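Local structure of Cgl0159-like domain-containing protein (Corynebacterium glutamicum, 3FOK) at residues V142-D155 with L177-V189. The protein is of unknown function but adopts a TIM-barrel fold and belongs to a family of Cgl0159-like proteins. Residues are numbered along the deposited sequence; the frame is centred on the assembly and turned at random.
Sequences VDFAKTLVRINLSD and LPIMLEPFMSNWV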
ATOM      1  N   VAL A 142       4.857  23.993  15.886  1.00 20.26           N
ATOM      2  CA  VAL A 142       4.295  23.390  17.088  1.00 19.07           C
ATOM      3  C   VAL A 142       5.512  22.801  17.798  1.00 19.20           C
ATOM      4  O   VAL A 142       6.471  22.376  17.157  1.00 19.37           O
ATOM      5  CB  VAL A 142       3.266  22.271  16.785  1.00 18.67           C
ATOM      6  CG1 VAL A 142       2.344  22.694  15.654  1.00 15.50           C
ATOM      7  CG2 VAL A 142       3.977  20.988  16.485  1.00 16.92           C
ATOM      8  N   ASP A 143       5.464  22.764  19.120  1.00 19.50           N
ATOM      9  CA  ASP A 143       6.592  22.291  19.908  1.00 20.43           C
ATOM     10  C   ASP A 143       6.628  20.820  20.280  1.00 20.61           C
ATOM     11  O   ASP A 143       7.692  20.286  20.597  1.00 22.67           O
ATOM     12  CB  ASP A 143       6.669  23.093  21.212  1.00 21.13           C
ATOM     13  CG  ASP A 143       6.403  24.575  21.010  1.00 22.35           C
ATOM     14  OD1 ASP A 143       5.218  24.971  20.904  1.00 20.61           O
ATOM     15  OD2 ASP A 143       7.386  25.344  20.951  1.00 24.96           O
ATOM     16  N   PHE A 144       5.480  20.161  20.222  1.00 19.97           N
ATOM     17  CA  PHE A 144       5.386  18.779  20.667  1.00 18.82           C
ATOM     18  C   PHE A 144       4.396  17.974  19.826  1.00 18.47           C
ATOM     19  O   PHE A 144       3.399  18.519  19.349  1.00 17.53           O
ATOM     20  CB  PHE A 144       4.881  18.824  22.105  1.00 20.94           C
ATOM     21  CG  PHE A 144       5.626  17.955  23.066  1.00 22.75           C
ATOM     22  CD1 PHE A 144       5.706  16.580  22.880  1.00 21.87           C
ATOM     23  CD2 PHE A 144       6.151  18.510  24.232  1.00 22.95           C
ATOM     24  CE1 PHE A 144       6.292  15.767  23.850  1.00 23.02           C
ATOM     25  CE2 PHE A 144       6.735  17.709  25.203  1.00 22.56           C
ATOM     26  CZ  PHE A 144       6.804  16.334  25.014  1.00 22.46           C
ATOM     27  N   ALA A 145       4.662  16.681  19.662  1.00 16.39           N
ATOM     28  CA  ALA A 145       3.765  15.806  18.915  1.00 16.27           C
ATOM     29  C   ALA A 145       3.183  14.793  19.901  1.00 17.14           C
ATOM     30  O   ALA A 145       3.845  14.427  20.875  1.00 16.08           O
ATOM     31  CB  ALA A 145       4.528  15.086  17.811  1.00 15.13           C
ATOM     32  N   LYS A 146       1.950  14.349  19.668  1.00 17.01           N
ATOM     33  CA  LYS A 146       1.335  13.372  20.559  1.00 16.60           C
ATOM     34  C   LYS A 146       0.566  12.314  19.776  1.00 18.51           C
ATOM     35  O   LYS A 146      -0.057  12.606  18.749  1.00 17.89           O
ATOM     36  CB  LYS A 146       0.425  14.078  21.575  1.00 17.21           C
ATOM     37  CG  LYS A 146      -1.071  13.867  21.396  1.00 19.87           C
ATOM     38  CD  LYS A 146      -1.588  12.639  22.128  1.00 19.93           C
ATOM     39  CE  LYS A 146      -3.102  12.541  21.969  1.00 21.16           C
ATOM     40  NZ  LYS A 146      -3.731  11.518  22.838  1.00 20.98           N
ATOM     41  N   THR A 147       0.614  11.085  20.282  1.00 20.08           N
ATOM     42  CA  THR A 147      -0.039   9.948  19.646  1.00 21.14           C
ATOM     43  C   THR A 147      -0.788   9.087  20.657  1.00 21.35           C
ATOM     44  O   THR A 147      -0.395   8.998  21.818  1.00 21.77           O
ATOM     45  CB  THR A 147       1.003   9.038  18.967  1.00 22.15           C
ATOM     46  OG1 THR A 147       1.711   9.773  17.964  1.00 24.52           O
ATOM     47  CG2 THR A 147       0.328   7.835  18.339  1.00 24.97           C
ATOM     48  N   LEU A 148      -1.864   8.448  20.206  1.00 20.62           N
ATOM     49  CA  LEU A 148      -2.629   7.552  21.060  1.00 18.54           C
ATOM     50  C   LEU A 148      -2.266   6.153  20.557  1.00 18.45           C
ATOM     51  O   LEU A 148      -2.485   5.834  19.392  1.00 18.53           O
ATOM     52  CB  LEU A 148      -4.132   7.784  20.889  1.00 17.65           C
ATOM     53  CG  LEU A 148      -5.069   7.409  22.048  1.00 18.11           C
ATOM     54  CD1 LEU A 148      -6.407   6.968  21.471  1.00 15.34           C
ATOM     55  CD2 LEU A 148      -4.481   6.299  22.899  1.00 17.85           C
ATOM     56  N   VAL A 149      -1.701   5.326  21.427  1.00 18.34           N
ATOM     57  CA  VAL A 149      -1.315   3.978  21.035  1.00 17.65           C
ATOM     58  C   VAL A 149      -2.005   2.923  21.885  1.00 17.21           C
ATOM     59  O   VAL A 149      -1.437   2.425  22.854  1.00 16.73           O
ATOM     60  CB  VAL A 149       0.211   3.763  21.158  1.00 18.09           C
ATOM     61  CG1 VAL A 149       0.611   2.472  20.455  1.00 16.05           C
ATOM     62  CG2 VAL A 149       0.959   4.947  20.564  1.00 19.21           C
ATOM     63  N   ARG A 150      -3.236   2.588  21.524  1.00 17.37           N
ATOM     64  CA  ARG A 150      -3.973   1.569  22.250  1.00 16.37           C
ATOM     65  C   ARG A 150      -3.619   0.225  21.643  1.00 16.46           C
ATOM     66  O   ARG A 150      -3.699   0.033  20.432  1.00 17.30           O
ATOM     67  CB  ARG A 150      -5.476   1.835  22.168  1.00 16.54           C
ATOM     68  CG  ARG A 150      -5.928   2.958  23.088  1.00 16.72           C
ATOM     69  CD  ARG A 150      -7.372   3.314  22.848  1.00 15.63           C
ATOM     70  NE  ARG A 150      -7.553   3.858  21.510  1.00 17.54           N
ATOM     71  CZ  ARG A 150      -8.730   4.152  20.973  1.00 15.05           C
ATOM     72  NH1 ARG A 150      -9.842   3.951  21.666  1.00 15.01           N
ATOM     73  NH2 ARG A 150      -8.792   4.642  19.744  1.00 12.66           N
ATOM     74  N   ILE A 151      -3.212  -0.701  22.502  1.00 15.96           N
ATOM     75  CA  ILE A 151      -2.794  -2.023  22.074  1.00 15.89           C
ATOM     76  C   ILE A 151      -3.795  -3.105  22.460  1.00 16.50           C
ATOM     77  O   ILE A 151      -3.878  -3.507  23.624  1.00 15.43           O
ATOM     78  CB  ILE A 151      -1.413  -2.349  22.681  1.00 15.42           C
ATOM     79  CG1 ILE A 151      -0.419  -1.251  22.288  1.00 14.88           C
ATOM     80  CG2 ILE A 151      -0.945  -3.718  22.231  1.00 12.57           C
ATOM     81  CD1 ILE A 151       0.920  -1.331  22.985  1.00 17.02           C
ATOM     82  N   ASN A 152      -4.553  -3.578  21.475  1.00 15.89           N
ATOM     83  CA  ASN A 152      -5.547  -4.618  21.706  1.00 16.32           C
ATOM     84  C   ASN A 152      -5.061  -5.918  21.076  1.00 15.38           C
ATOM     85  O   ASN A 152      -5.129  -6.098  19.860  1.00 14.73           O
ATOM     86  CB  ASN A 152      -6.889  -4.194  21.104  1.00 15.80           C
ATOM     87  CG  ASN A 152      -8.030  -5.097  21.515  1.00 17.82           C
ATOM     88  OD1 ASN A 152      -9.163  -4.636  21.689  1.00 19.01           O
ATOM     89  ND2 ASN A 152      -7.749  -6.389  21.657  1.00 14.43           N
ATOM     90  N   LEU A 153      -4.579  -6.823  21.921  1.00 14.22           N
ATOM     91  CA  LEU A 153      -4.046  -8.104  21.476  1.00 14.09           C
ATOM     92  C   LEU A 153      -4.959  -8.988  20.631  1.00 14.99           C
ATOM     93  O   LEU A 153      -4.477  -9.816  19.868  1.00 16.24           O
ATOM     94  CB  LEU A 153      -3.555  -8.900  22.683  1.00 11.93           C
ATOM     95  CG  LEU A 153      -2.396  -8.267  23.454  1.00 12.30           C
ATOM     96  CD1 LEU A 153      -1.988  -9.172  24.604  1.00  9.52           C
ATOM     97  CD2 LEU A 153      -1.219  -8.041  22.513  1.00 12.31           C
ATOM     98  N   SER A 154      -6.268  -8.821  20.749  1.00 15.65           N
ATOM     99  CA  SER A 154      -7.177  -9.653  19.970  1.00 17.97           C
ATOM    100  C   SER A 154      -7.740  -8.945  18.745  1.00 18.70           C
ATOM    101  O   SER A 154      -8.581  -9.498  18.041  1.00 19.75           O
ATOM    102  CB  SER A 154      -8.338 -10.132  20.842  1.00 18.09           C
ATOM    103  OG  SER A 154      -9.238  -9.072  21.101  1.00 22.55           O
ATOM    104  N   ASP A 155      -7.269  -7.731  18.480  1.00 19.39           N
ATOM    105  CA  ASP A 155      -7.763  -6.962  17.340  1.00 19.08           C
ATOM    106  C   ASP A 155      -6.658  -6.639  16.330  1.00 18.34           C
ATOM    107  O   ASP A 155      -5.740  -5.877  16.621  1.00 19.11           O
ATOM    108  CB  ASP A 155      -8.404  -5.668  17.841  1.00 19.34           C
ATOM    109  CG  ASP A 155      -9.250  -4.993  16.792  1.00 18.87           C
ATOM    110  OD1 ASP A 155      -8.763  -4.827  15.656  1.00 19.36           O
ATOM    111  OD2 ASP A 155     -10.399  -4.617  17.106  1.00 17.92           O
ATOM    112  N   LEU A 177      11.828  16.635  17.045  1.00 18.73           N
ATOM    113  CA  LEU A 177      10.554  17.099  17.570  1.00 18.31           C
ATOM    114  C   LEU A 177      10.099  16.140  18.663  1.00 17.18           C
ATOM    115  O   LEU A 177       9.849  14.973  18.393  1.00 16.93           O
ATOM    116  CB  LEU A 177       9.508  17.121  16.454  1.00 17.42           C
ATOM    117  CG  LEU A 177       8.080  17.450  16.885  1.00 16.45           C
ATOM    118  CD1 LEU A 177       8.003  18.918  17.271  1.00 15.66           C
ATOM    119  CD2 LEU A 177       7.112  17.139  15.759  1.00 15.11           C
ATOM    120  N   PRO A 178       9.996  16.619  19.910  1.00 17.45           N
ATOM    121  CA  PRO A 178       9.561  15.736  20.995  1.00 16.49           C
ATOM    122  C   PRO A 178       8.230  15.085  20.648  1.00 17.73           C
ATOM    123  O   PRO A 178       7.324  15.745  20.136  1.00 20.62           O
ATOM    124  CB  PRO A 178       9.451  16.683  22.185  1.00 17.58           C
ATOM    125  CG  PRO A 178      10.507  17.705  21.898  1.00 17.51           C
ATOM    126  CD  PRO A 178      10.297  17.968  20.421  1.00 17.60           C
ATOM    127  N   ILE A 179       8.116  13.787  20.911  1.00 16.99           N
ATOM    128  CA  ILE A 179       6.884  13.073  20.617  1.00 17.20           C
ATOM    129  C   ILE A 179       6.388  12.285  21.829  1.00 18.59           C
ATOM    130  O   ILE A 179       7.082  11.438  22.393  1.00 17.25           O
ATOM    131  CB  ILE A 179       7.054  12.147  19.390  1.00 17.30           C
ATOM    132  CG1 ILE A 179       5.725  11.455  19.077  1.00 15.35           C
ATOM    133  CG2 ILE A 179       8.175  11.150  19.637  1.00 15.41           C
ATOM    134  CD1 ILE A 179       5.720  10.715  17.760  1.00 16.15           C
HETATM  135  N   MSE A 180       5.156  12.604  22.201  1.00 20.34           N
HETATM  136  CA  MSE A 180       4.440  12.060  23.348  1.00 22.53           C
HETATM  137  C   MSE A 180       3.555  10.866  22.950  1.00 21.56           C
HETATM  138  O   MSE A 180       2.662  11.009  22.115  1.00 21.16           O
HETATM  139  CB  MSE A 180       3.580  13.206  23.890  1.00 26.87           C
HETATM  140  CG  MSE A 180       2.965  13.074  25.254  1.00 32.98           C
HETATM  141 SE   MSE A 180       1.781  14.619  25.456  1.00 40.11          SE
HETATM  142  CE  MSE A 180       3.106  16.022  25.622  1.00 38.23           C
ATOM    143  N   LEU A 181       3.802   9.695  23.532  1.00 19.38           N
ATOM    144  CA  LEU A 181       2.991   8.521  23.221  1.00 18.86           C
ATOM    145  C   LEU A 181       2.096   8.172  24.410  1.00 19.34           C
ATOM    146  O   LEU A 181       2.575   8.077  25.545  1.00 18.76           O
ATOM    147  CB  LEU A 181       3.874   7.309  22.888  1.00 18.79           C
ATOM    148  CG  LEU A 181       4.913   7.385  21.766  1.00 18.60           C
ATOM    149  CD1 LEU A 181       5.493   5.994  21.545  1.00 19.37           C
ATOM    150  CD2 LEU A 181       4.283   7.896  20.486  1.00 19.39           C
ATOM    151  N   GLU A 182       0.804   7.985  24.146  1.00 18.46           N
ATOM    152  CA  GLU A 182      -0.151   7.627  25.190  1.00 17.90           C
ATOM    153  C   GLU A 182      -0.504   6.161  24.970  1.00 18.18           C
ATOM    154  O   GLU A 182      -1.376   5.840  24.163  1.00 17.84           O
ATOM    155  CB  GLU A 182      -1.413   8.488  25.085  1.00 19.04           C
ATOM    156  CG  GLU A 182      -2.332   8.405  26.304  1.00 21.87           C
ATOM    157  CD  GLU A 182      -3.598   9.237  26.147  1.00 23.81           C
ATOM    158  OE1 GLU A 182      -3.514  10.367  25.619  1.00 24.09           O
ATOM    159  OE2 GLU A 182      -4.677   8.768  26.565  1.00 26.01           O
ATOM    160  N   PRO A 183       0.179   5.248  25.682  1.00 18.49           N
ATOM    161  CA  PRO A 183      -0.072   3.814  25.542  1.00 18.07           C
ATOM    162  C   PRO A 183      -1.157   3.278  26.467  1.00 19.20           C
ATOM    163  O   PRO A 183      -1.463   3.868  27.503  1.00 20.03           O
ATOM    164  CB  PRO A 183       1.282   3.213  25.855  1.00 17.13           C
ATOM    165  CG  PRO A 183       1.722   4.076  26.997  1.00 17.93           C
ATOM    166  CD  PRO A 183       1.350   5.482  26.548  1.00 18.02           C
ATOM    167  N   PHE A 184      -1.714   2.139  26.074  1.00 19.48           N
ATOM    168  CA  PHE A 184      -2.765   1.462  26.820  1.00 18.91           C
ATOM    169  C   PHE A 184      -2.888   0.045  26.294  1.00 20.64           C
ATOM    170  O   PHE A 184      -2.604  -0.219  25.126  1.00 20.18           O
ATOM    171  CB  PHE A 184      -4.129   2.117  26.579  1.00 17.99           C
ATOM    172  CG  PHE A 184      -4.418   3.304  27.438  1.00 17.57           C
ATOM    173  CD1 PHE A 184      -4.561   3.168  28.814  1.00 18.14           C
ATOM    174  CD2 PHE A 184      -4.617   4.553  26.860  1.00 15.86           C
ATOM    175  CE1 PHE A 184      -4.905   4.263  29.605  1.00 18.32           C
ATOM    176  CE2 PHE A 184      -4.959   5.652  27.638  1.00 16.85           C
ATOM    177  CZ  PHE A 184      -5.105   5.507  29.016  1.00 16.51           C
HETATM  178  N   MSE A 185      -3.302  -0.865  27.166  1.00 21.60           N
HETATM  179  CA  MSE A 185      -3.569  -2.227  26.751  1.00 23.13           C
HETATM  180  C   MSE A 185      -5.085  -2.109  26.717  1.00 21.69           C
HETATM  181  O   MSE A 185      -5.674  -1.564  27.651  1.00 21.72           O
HETATM  182  CB  MSE A 185      -3.138  -3.239  27.816  1.00 26.24           C
HETATM  183  CG  MSE A 185      -1.628  -3.342  28.027  1.00 33.43           C
HETATM  184 SE   MSE A 185      -0.624  -3.986  26.499  1.00 40.97          SE
HETATM  185  CE  MSE A 185      -0.381  -2.316  25.617  1.00 41.25           C
ATOM    186  N   SER A 186      -5.719  -2.568  25.645  1.00 21.36           N
ATOM    187  CA  SER A 186      -7.170  -2.461  25.551  1.00 21.66           C
ATOM    188  C   SER A 186      -7.816  -3.783  25.172  1.00 21.85           C
ATOM    189  O   SER A 186      -7.202  -4.614  24.508  1.00 24.20           O
ATOM    190  CB  SER A 186      -7.554  -1.391  24.527  1.00 20.48           C
ATOM    191  OG  SER A 186      -7.051  -0.121  24.898  1.00 21.30           O
ATOM    192  N   ASN A 187      -9.059  -3.973  25.597  1.00 21.51           N
ATOM    193  CA  ASN A 187      -9.785  -5.196  25.287  1.00 21.53           C
ATOM    194  C   ASN A 187     -11.208  -4.886  24.873  1.00 21.63           C
ATOM    195  O   ASN A 187     -11.756  -3.838  25.220  1.00 22.68           O
ATOM    196  CB  ASN A 187      -9.839  -6.132  26.498  1.00 21.98           C
ATOM    197  CG  ASN A 187      -8.472  -6.451  27.060  1.00 23.03           C
ATOM    198  OD1 ASN A 187      -7.959  -5.736  27.919  1.00 23.34           O
ATOM    199  ND2 ASN A 187      -7.873  -7.528  26.573  1.00 22.50           N
ATOM    200  N   TRP A 188     -11.801  -5.802  24.120  1.00 21.51           N
ATOM    201  CA  TRP A 188     -13.181  -5.648  23.708  1.00 22.56           C
ATOM    202  C   TRP A 188     -13.994  -6.311  24.809  1.00 24.51           C
ATOM    203  O   TRP A 188     -13.793  -7.494  25.107  1.00 23.59           O
ATOM    204  CB  TRP A 188     -13.447  -6.355  22.378  1.00 22.36           C
ATOM    205  CG  TRP A 188     -12.997  -5.590  21.176  1.00 23.25           C
ATOM    206  CD1 TRP A 188     -11.904  -5.845  20.405  1.00 23.38           C
ATOM    207  CD2 TRP A 188     -13.632  -4.441  20.608  1.00 21.59           C
ATOM    208  NE1 TRP A 188     -11.819  -4.927  19.386  1.00 24.33           N
ATOM    209  CE2 TRP A 188     -12.869  -4.053  19.487  1.00 22.12           C
ATOM    210  CE3 TRP A 188     -14.777  -3.703  20.934  1.00 23.85           C
ATOM    211  CZ2 TRP A 188     -13.207  -2.955  18.690  1.00 23.31           C
ATOM    212  CZ3 TRP A 188     -15.117  -2.608  20.140  1.00 24.00           C
ATOM    213  CH2 TRP A 188     -14.333  -2.248  19.028  1.00 23.96           C
ATOM    214  N   VAL A 189     -14.886  -5.546  25.427  1.00 24.91           N
ATOM    215  CA  VAL A 189     -15.730  -6.067  26.496  1.00 27.10           C
ATOM    216  C   VAL A 189     -17.163  -5.622  26.255  1.00 28.26           C
ATOM    217  O   VAL A 189     -17.479  -4.434  26.371  1.00 29.79           O
ATOM    218  CB  VAL A 189     -15.267  -5.551  27.874  1.00 27.78           C
ATOM    219  CG1 VAL A 189     -16.167  -6.113  28.971  1.00 27.03           C
ATOM    220  CG2 VAL A 189     -13.820  -5.952  28.122  1.00 25.41           C
TER
HETATM  221  O   HOH W   1      -4.841  -6.351  24.761  1.00 17.30           O
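Glu-182 OE1 is gripped by two lysines. Lys-146 NZ forms a salt bridge to Glu-182 OE1 at 3.0 Å and comes from above the carboxylate plane, 43° out of it. Lys-222, on the next strand, makes the second salt bridge to the same oxygen. Glu-182 gets there as an extended chain, with CG anti to the backbone N (chi1 -167°), while Lys-146 bends at chi2. Near the start of the strands the Phe-144 ring is held between two groups. Pro-178 CB lies over the centre of one face, 3.8 Å from the Phe-144 centroid. Met-180 CE, of a selenomethionine, covers the opposite face. Strands 144-151 and 179-189 are neighbouring parallel strands of the TIM barrel, joined by helix 158-174 in a beta-alpha-beta unit. Their backbone ladder runs from Ala-145 N to Pro-178 O (2.9 Å) as far as Ser-186 N to Ile-151 O (2.9 Å). The Phe-184 N to Val-149 O rung is weak. Past the ladder, one water links Leu-153 N to Ser-186 O. Trp-188 NE1 donates to Asp-155 OD2 at 2.7 Å. The oxygen takes it on its anti lone pair and lies near the indole plane. Asp-155 OD1 caps Gly-157 N, before helix 158-174.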